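Local coordinates for kinesin-like protein (Caenorhabditis elegans, PDB 5X3E) that probably moves along microtubules as a kinesin-6 motor, coupling ATP binding and hydrolysis in its motor domain to force production, at residues Y221-E234 with L276-K290. Residues are numbered along the deposited sequence; the frame is centred on the assembly and turned at random.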
loop_
_atom_site.group_PDB
_atom_site.type_symbol
_atom_site.label_atom_id
_atom_site.label_comp_id
_atom_site.label_asym_id
_atom_site.label_seq_id
_atom_site.Cartn_x
_atom_site.Cartn_y
_atom_site.Cartn_z
ATOM N N TYR A 221 -5.419 3.211 7.898
ATOM C CA TYR A 221 -5.375 4.126 6.767
ATOM C C TYR A 221 -4.752 5.428 7.242
ATOM O O TYR A 221 -5.305 6.101 8.119
ATOM C CB TYR A 221 -6.765 4.367 6.174
ATOM C CG TYR A 221 -6.729 4.944 4.774
ATOM C CD1 TYR A 221 -5.525 5.084 4.090
ATOM C CD2 TYR A 221 -7.899 5.342 4.132
ATOM C CE1 TYR A 221 -5.482 5.608 2.805
ATOM C CE2 TYR A 221 -7.868 5.865 2.843
ATOM C CZ TYR A 221 -6.657 5.996 2.184
ATOM O OH TYR A 221 -6.615 6.513 0.907
ATOM N N VAL A 222 -3.607 5.773 6.668
ATOM C CA VAL A 222 -2.768 6.857 7.158
ATOM C C VAL A 222 -2.389 7.765 5.996
ATOM O O VAL A 222 -2.194 7.301 4.867
ATOM C CB VAL A 222 -1.516 6.298 7.867
ATOM C CG1 VAL A 222 -0.600 7.386 8.202
ATOM C CG2 VAL A 222 -1.914 5.641 9.174
ATOM N N GLU A 223 -2.304 9.066 6.265
ATOM C CA GLU A 223 -1.946 10.053 5.256
ATOM C C GLU A 223 -0.694 10.797 5.696
ATOM O O GLU A 223 -0.597 11.228 6.849
ATOM C CB GLU A 223 -3.094 11.043 5.025
ATOM C CG GLU A 223 -2.797 12.128 4.008
ATOM C CD GLU A 223 -3.888 13.177 3.955
ATOM O OE1 GLU A 223 -4.404 13.544 5.033
ATOM O OE2 GLU A 223 -4.236 13.629 2.841
ATOM N N ILE A 224 0.251 10.968 4.779
ATOM C CA ILE A 224 1.438 11.780 5.021
ATOM C C ILE A 224 1.307 13.026 4.154
ATOM O O ILE A 224 1.398 12.951 2.922
ATOM C CB ILE A 224 2.728 11.012 4.717
ATOM C CG1 ILE A 224 2.892 9.858 5.701
ATOM C CG2 ILE A 224 3.927 11.943 4.786
ATOM C CD1 ILE A 224 4.010 8.915 5.344
ATOM N N TYR A 225 1.061 14.168 4.792
ATOM C CA TYR A 225 0.822 15.422 4.085
ATOM C C TYR A 225 1.653 16.524 4.727
ATOM O O TYR A 225 1.502 16.792 5.923
ATOM C CB TYR A 225 -0.667 15.776 4.117
ATOM C CG TYR A 225 -0.983 17.143 3.581
ATOM C CD1 TYR A 225 -0.807 17.435 2.237
ATOM C CD2 TYR A 225 -1.461 18.142 4.413
ATOM C CE1 TYR A 225 -1.098 18.685 1.738
ATOM C CE2 TYR A 225 -1.755 19.396 3.923
ATOM C CZ TYR A 225 -1.571 19.664 2.585
ATOM O OH TYR A 225 -1.864 20.914 2.088
ATOM N N ASN A 226 2.515 17.164 3.935
ATOM C CA ASN A 226 3.362 18.269 4.399
ATOM C C ASN A 226 4.257 17.843 5.561
ATOM O O ASN A 226 4.346 18.519 6.586
ATOM C CB ASN A 226 2.519 19.486 4.785
ATOM C CG ASN A 226 3.283 20.794 4.641
ATOM O OD1 ASN A 226 4.509 20.832 4.759
ATOM N ND2 ASN A 226 2.558 21.874 4.389
ATOM N N ASN A 227 4.925 16.700 5.387
ATOM C CA ASN A 227 5.843 16.110 6.367
ATOM C C ASN A 227 5.177 15.841 7.719
ATOM O O ASN A 227 5.863 15.621 8.720
ATOM C CB ASN A 227 7.094 16.973 6.561
ATOM C CG ASN A 227 8.338 16.141 6.805
ATOM O OD1 ASN A 227 8.538 15.104 6.166
ATOM N ND2 ASN A 227 9.174 16.579 7.741
ATOM N N TYR A 228 3.849 15.843 7.762
ATOM C CA TYR A 228 3.093 15.474 8.947
ATOM C C TYR A 228 2.261 14.241 8.636
ATOM O O TYR A 228 1.844 14.022 7.494
ATOM C CB TYR A 228 2.187 16.613 9.414
ATOM C CG TYR A 228 2.930 17.772 10.039
ATOM C CD1 TYR A 228 3.926 17.558 10.987
ATOM C CD2 TYR A 228 2.645 19.080 9.677
ATOM C CE1 TYR A 228 4.606 18.616 11.566
ATOM C CE2 TYR A 228 3.323 20.147 10.246
ATOM C CZ TYR A 228 4.304 19.909 11.190
ATOM O OH TYR A 228 4.981 20.965 11.761
ATOM N N CYS A 229 2.042 13.421 9.653
ATOM C CA CYS A 229 1.368 12.144 9.490
ATOM C C CYS A 229 0.016 12.169 10.194
ATOM O O CYS A 229 -0.066 12.517 11.376
ATOM C CB CYS A 229 2.243 11.017 10.033
ATOM S SG CYS A 229 1.549 9.406 9.719
ATOM N N TYR A 230 -1.035 11.760 9.480
ATOM C CA TYR A 230 -2.400 11.789 9.992
ATOM C C TYR A 230 -3.072 10.434 9.827
ATOM O O TYR A 230 -2.898 9.761 8.808
ATOM C CB TYR A 230 -3.245 12.852 9.280
ATOM C CG TYR A 230 -2.696 14.250 9.377
ATOM C CD1 TYR A 230 -3.024 15.068 10.450
ATOM C CD2 TYR A 230 -1.848 14.756 8.402
ATOM C CE1 TYR A 230 -2.526 16.349 10.549
ATOM C CE2 TYR A 230 -1.341 16.040 8.493
ATOM C CZ TYR A 230 -1.684 16.831 9.569
ATOM O OH TYR A 230 -1.186 18.111 9.676
ATOM N N ASP A 231 -3.852 10.051 10.835
ATOM C CA ASP A 231 -4.653 8.834 10.789
ATOM C C ASP A 231 -6.039 9.187 10.254
ATOM O O ASP A 231 -6.850 9.800 10.956
ATOM C CB ASP A 231 -4.727 8.190 12.171
ATOM C CG ASP A 231 -5.679 7.008 12.221
ATOM O OD1 ASP A 231 -6.088 6.618 13.340
ATOM O OD2 ASP A 231 -6.004 6.455 11.145
ATOM N N LEU A 232 -6.306 8.798 9.005
ATOM C CA LEU A 232 -7.596 9.051 8.369
ATOM C C LEU A 232 -8.747 8.306 9.033
ATOM O O LEU A 232 -9.904 8.632 8.758
ATOM C CB LEU A 232 -7.527 8.669 6.891
ATOM C CG LEU A 232 -6.421 9.319 6.062
ATOM C CD1 LEU A 232 -6.359 8.677 4.689
ATOM C CD2 LEU A 232 -6.682 10.800 5.943
ATOM N N LEU A 233 -8.456 7.320 9.883
ATOM C CA LEU A 233 -9.461 6.537 10.593
ATOM C C LEU A 233 -9.638 6.972 12.042
ATOM O O LEU A 233 -10.323 6.285 12.806
ATOM C CB LEU A 233 -9.103 5.054 10.533
ATOM C CG LEU A 233 -8.950 4.521 9.113
ATOM C CD1 LEU A 233 -8.636 3.045 9.159
ATOM C CD2 LEU A 233 -10.213 4.796 8.320
ATOM N N GLU A 234 -9.017 8.079 12.440
ATOM C CA GLU A 234 -9.125 8.558 13.811
ATOM C C GLU A 234 -10.571 8.876 14.175
ATOM O O GLU A 234 -11.350 9.347 13.343
ATOM C CB GLU A 234 -8.247 9.798 13.987
ATOM C CG GLU A 234 -8.507 10.620 15.244
ATOM C CD GLU A 234 -7.749 11.934 15.237
ATOM O OE1 GLU A 234 -7.751 12.638 16.271
ATOM O OE2 GLU A 234 -7.149 12.260 14.190
ATOM N N LEU A 276 -14.375 5.684 4.362
ATOM C CA LEU A 276 -14.379 6.619 5.483
ATOM C C LEU A 276 -13.076 7.403 5.548
ATOM O O LEU A 276 -13.086 8.617 5.780
ATOM C CB LEU A 276 -14.613 5.876 6.797
ATOM C CG LEU A 276 -14.537 6.774 8.034
ATOM C CD1 LEU A 276 -15.630 7.828 7.992
ATOM C CD2 LEU A 276 -14.622 5.956 9.303
ATOM N N GLY A 277 -11.948 6.729 5.330
ATOM C CA GLY A 277 -10.675 7.430 5.292
ATOM C C GLY A 277 -10.602 8.429 4.153
ATOM O O GLY A 277 -10.043 9.516 4.302
ATOM N N GLU A 278 -11.166 8.067 2.998
ATOM C CA GLU A 278 -11.193 8.980 1.862
ATOM C C GLU A 278 -11.966 10.249 2.197
ATOM O O GLU A 278 -11.587 11.342 1.766
ATOM C CB GLU A 278 -11.803 8.283 0.647
ATOM C CG GLU A 278 -10.917 7.212 0.026
ATOM C CD GLU A 278 -9.750 7.789 -0.751
ATOM O OE1 GLU A 278 -9.887 7.987 -1.978
ATOM O OE2 GLU A 278 -8.706 8.078 -0.132
ATOM N N GLU A 279 -13.052 10.125 2.969
ATOM C CA GLU A 279 -13.772 11.314 3.425
ATOM C C GLU A 279 -12.867 12.228 4.246
ATOM O O GLU A 279 -12.890 13.453 4.073
ATOM C CB GLU A 279 -15.000 10.918 4.246
ATOM C CG GLU A 279 -16.091 10.190 3.482
ATOM C CD GLU A 279 -17.362 10.022 4.305
ATOM O OE1 GLU A 279 -17.780 10.993 4.972
ATOM O OE2 GLU A 279 -17.941 8.915 4.297
ATOM N N ARG A 280 -12.060 11.658 5.147
ATOM C CA ARG A 280 -11.101 12.484 5.881
ATOM C C ARG A 280 -9.986 12.988 4.979
ATOM O O ARG A 280 -9.526 14.125 5.133
ATOM C CB ARG A 280 -10.487 11.727 7.058
ATOM C CG ARG A 280 -11.273 11.722 8.356
ATOM C CD ARG A 280 -12.544 10.923 8.347
ATOM N NE ARG A 280 -13.199 11.058 9.646
ATOM C CZ ARG A 280 -13.011 10.230 10.667
ATOM N NH1 ARG A 280 -12.194 9.195 10.538
ATOM N NH2 ARG A 280 -13.644 10.436 11.814
ATOM N N ARG A 281 -9.544 12.166 4.028
ATOM C CA ARG A 281 -8.442 12.577 3.168
ATOM C C ARG A 281 -8.775 13.820 2.357
ATOM O O ARG A 281 -7.861 14.534 1.935
ATOM C CB ARG A 281 -8.041 11.436 2.233
ATOM C CG ARG A 281 -6.698 11.648 1.572
ATOM C CD ARG A 281 -6.475 10.680 0.438
ATOM N NE ARG A 281 -6.702 11.387 -0.808
ATOM C CZ ARG A 281 -7.869 11.434 -1.437
ATOM N NH1 ARG A 281 -8.928 10.802 -0.946
ATOM N NH2 ARG A 281 -7.978 12.135 -2.552
ATOM N N ARG A 282 -10.060 14.106 2.156
ATOM C CA ARG A 282 -10.523 15.232 1.357
ATOM C C ARG A 282 -10.590 16.540 2.141
ATOM O O ARG A 282 -10.982 17.565 1.572
ATOM C CB ARG A 282 -11.898 14.913 0.754
ATOM C CG ARG A 282 -11.851 13.758 -0.239
ATOM C CD ARG A 282 -13.211 13.405 -0.823
ATOM N NE ARG A 282 -13.124 12.192 -1.630
ATOM C CZ ARG A 282 -12.618 12.141 -2.859
ATOM N NH1 ARG A 282 -12.144 13.240 -3.433
ATOM N NH2 ARG A 282 -12.574 10.989 -3.511
ATOM N N VAL A 283 -10.195 16.543 3.411
ATOM C CA VAL A 283 -10.199 17.748 4.236
ATOM C C VAL A 283 -8.904 18.506 3.973
ATOM O O VAL A 283 -7.838 18.133 4.465
ATOM C CB VAL A 283 -10.354 17.407 5.717
ATOM C CG1 VAL A 283 -10.302 18.667 6.552
ATOM C CG2 VAL A 283 -11.666 16.690 5.942
ATOM N N SER A 284 -9.004 19.579 3.191
ATOM C CA SER A 284 -7.871 20.431 2.868
ATOM C C SER A 284 -7.552 21.373 4.028
ATOM O O SER A 284 -8.315 21.508 4.989
ATOM C CB SER A 284 -8.158 21.236 1.599
ATOM O OG SER A 284 -7.130 22.181 1.344
ATOM N N SER A 285 -6.391 22.026 3.931
ATOM C CA SER A 285 -6.050 23.063 4.895
ATOM C C SER A 285 -7.084 24.177 4.868
ATOM O O SER A 285 -7.513 24.672 5.918
ATOM C CB SER A 285 -4.659 23.624 4.597
ATOM O OG SER A 285 -3.700 22.591 4.466
ATOM N N THR A 286 -7.504 24.570 3.670
ATOM C CA THR A 286 -8.536 25.575 3.469
ATOM C C THR A 286 -9.941 24.994 3.537
ATOM O O THR A 286 -10.896 25.677 3.147
ATOM C CB THR A 286 -8.326 26.271 2.120
ATOM O OG1 THR A 286 -8.300 25.290 1.074
ATOM C CG2 THR A 286 -7.013 27.038 2.121
ATOM N N LEU A 287 -10.079 23.756 4.016
ATOM C CA LEU A 287 -11.348 23.038 4.135
ATOM C C LEU A 287 -12.046 22.837 2.795
ATOM O O LEU A 287 -13.234 22.483 2.763
ATOM C CB LEU A 287 -12.290 23.732 5.125
ATOM C CG LEU A 287 -11.912 23.566 6.596
ATOM C CD1 LEU A 287 -12.655 24.578 7.424
ATOM C CD2 LEU A 287 -12.235 22.169 7.072
ATOM N N LEU A 288 -11.341 23.055 1.686
ATOM C CA LEU A 288 -11.842 22.678 0.371
ATOM C C LEU A 288 -11.641 21.182 0.171
ATOM O O LEU A 288 -11.562 20.424 1.143
ATOM C CB LEU A 288 -11.128 23.456 -0.739
ATOM C CG LEU A 288 -11.628 24.840 -1.160
ATOM C CD1 LEU A 288 -11.418 25.862 -0.061
ATOM C CD2 LEU A 288 -10.919 25.276 -2.431
ATOM N N ASN A 289 -11.552 20.756 -1.085
ATOM C CA ASN A 289 -11.247 19.375 -1.433
ATOM C C ASN A 289 -9.751 19.259 -1.696
ATOM O O ASN A 289 -9.217 19.938 -2.581
ATOM C CB ASN A 289 -12.049 18.929 -2.657
ATOM C CG ASN A 289 -11.677 17.530 -3.130
ATOM O OD1 ASN A 289 -12.195 16.533 -2.626
ATOM N ND2 ASN A 289 -10.782 17.454 -4.111
ATOM N N LYS A 290 -9.078 18.411 -0.924
ATOM C CA LYS A 290 -7.651 18.172 -1.095
ATOM C C LYS A 290 -7.441 17.007 -2.054
ATOM O O LYS A 290 -8.057 15.949 -1.898
ATOM C CB LYS A 290 -6.987 17.887 0.252
ATOM C CG LYS A 290 -5.483 17.699 0.177
ATOM C CD LYS A 290 -4.847 17.816 1.554
ATOM C CE LYS A 290 -5.372 16.755 2.506
ATOM N NZ LYS A 290 -4.757 16.884 3.857
#
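Y221 points its ring at the helix that ends at R281, with CD2 3.7 Å from the CA of G277, which has no side chain. Its OH donates to E278 OE2 at 2.8 Å, from 45° above the carboxylate plane, and R281 NH1 forms a salt bridge to that same oxygen. Two residues on, E223 reaches out extended, CG anti to the backbone N, which brings OE2 within 3.4 Å of K290 NZ in a salt bridge; S295 hydrogen-bonds the same oxygen. Y225 presents one face to K290, whose NZ sits 3.9 Å from the ring centroid and 23° off the normal, a cation-pi contact, while CD adds a CH-pi contact. Its OH hydrogen-bonds E352 OE2 outside the contact and weakly accepts from S285 OG.

Beyond the hairpin, L232 lays CD2 3.7 Å from R281 N, and its CD1 covers a face of the Y221 ring. R280, bent at chi2 (70°), directs NH1 to L232 O at 3.0 Å, whereas its bonds to E234 O are weak. With R280 cut back to alanine, the L232 carbonyl would probably lose this donor and the 231–234 turn one of its ties to the helix.

In this kinesin motor domain, the hairpin extending the central sheet thus meets the helix end at G277, E278, R280 and R281 and the following loop at S285 and K290, where the E223 carboxylate and the Y225 face probably together stabilise the buried ammonium.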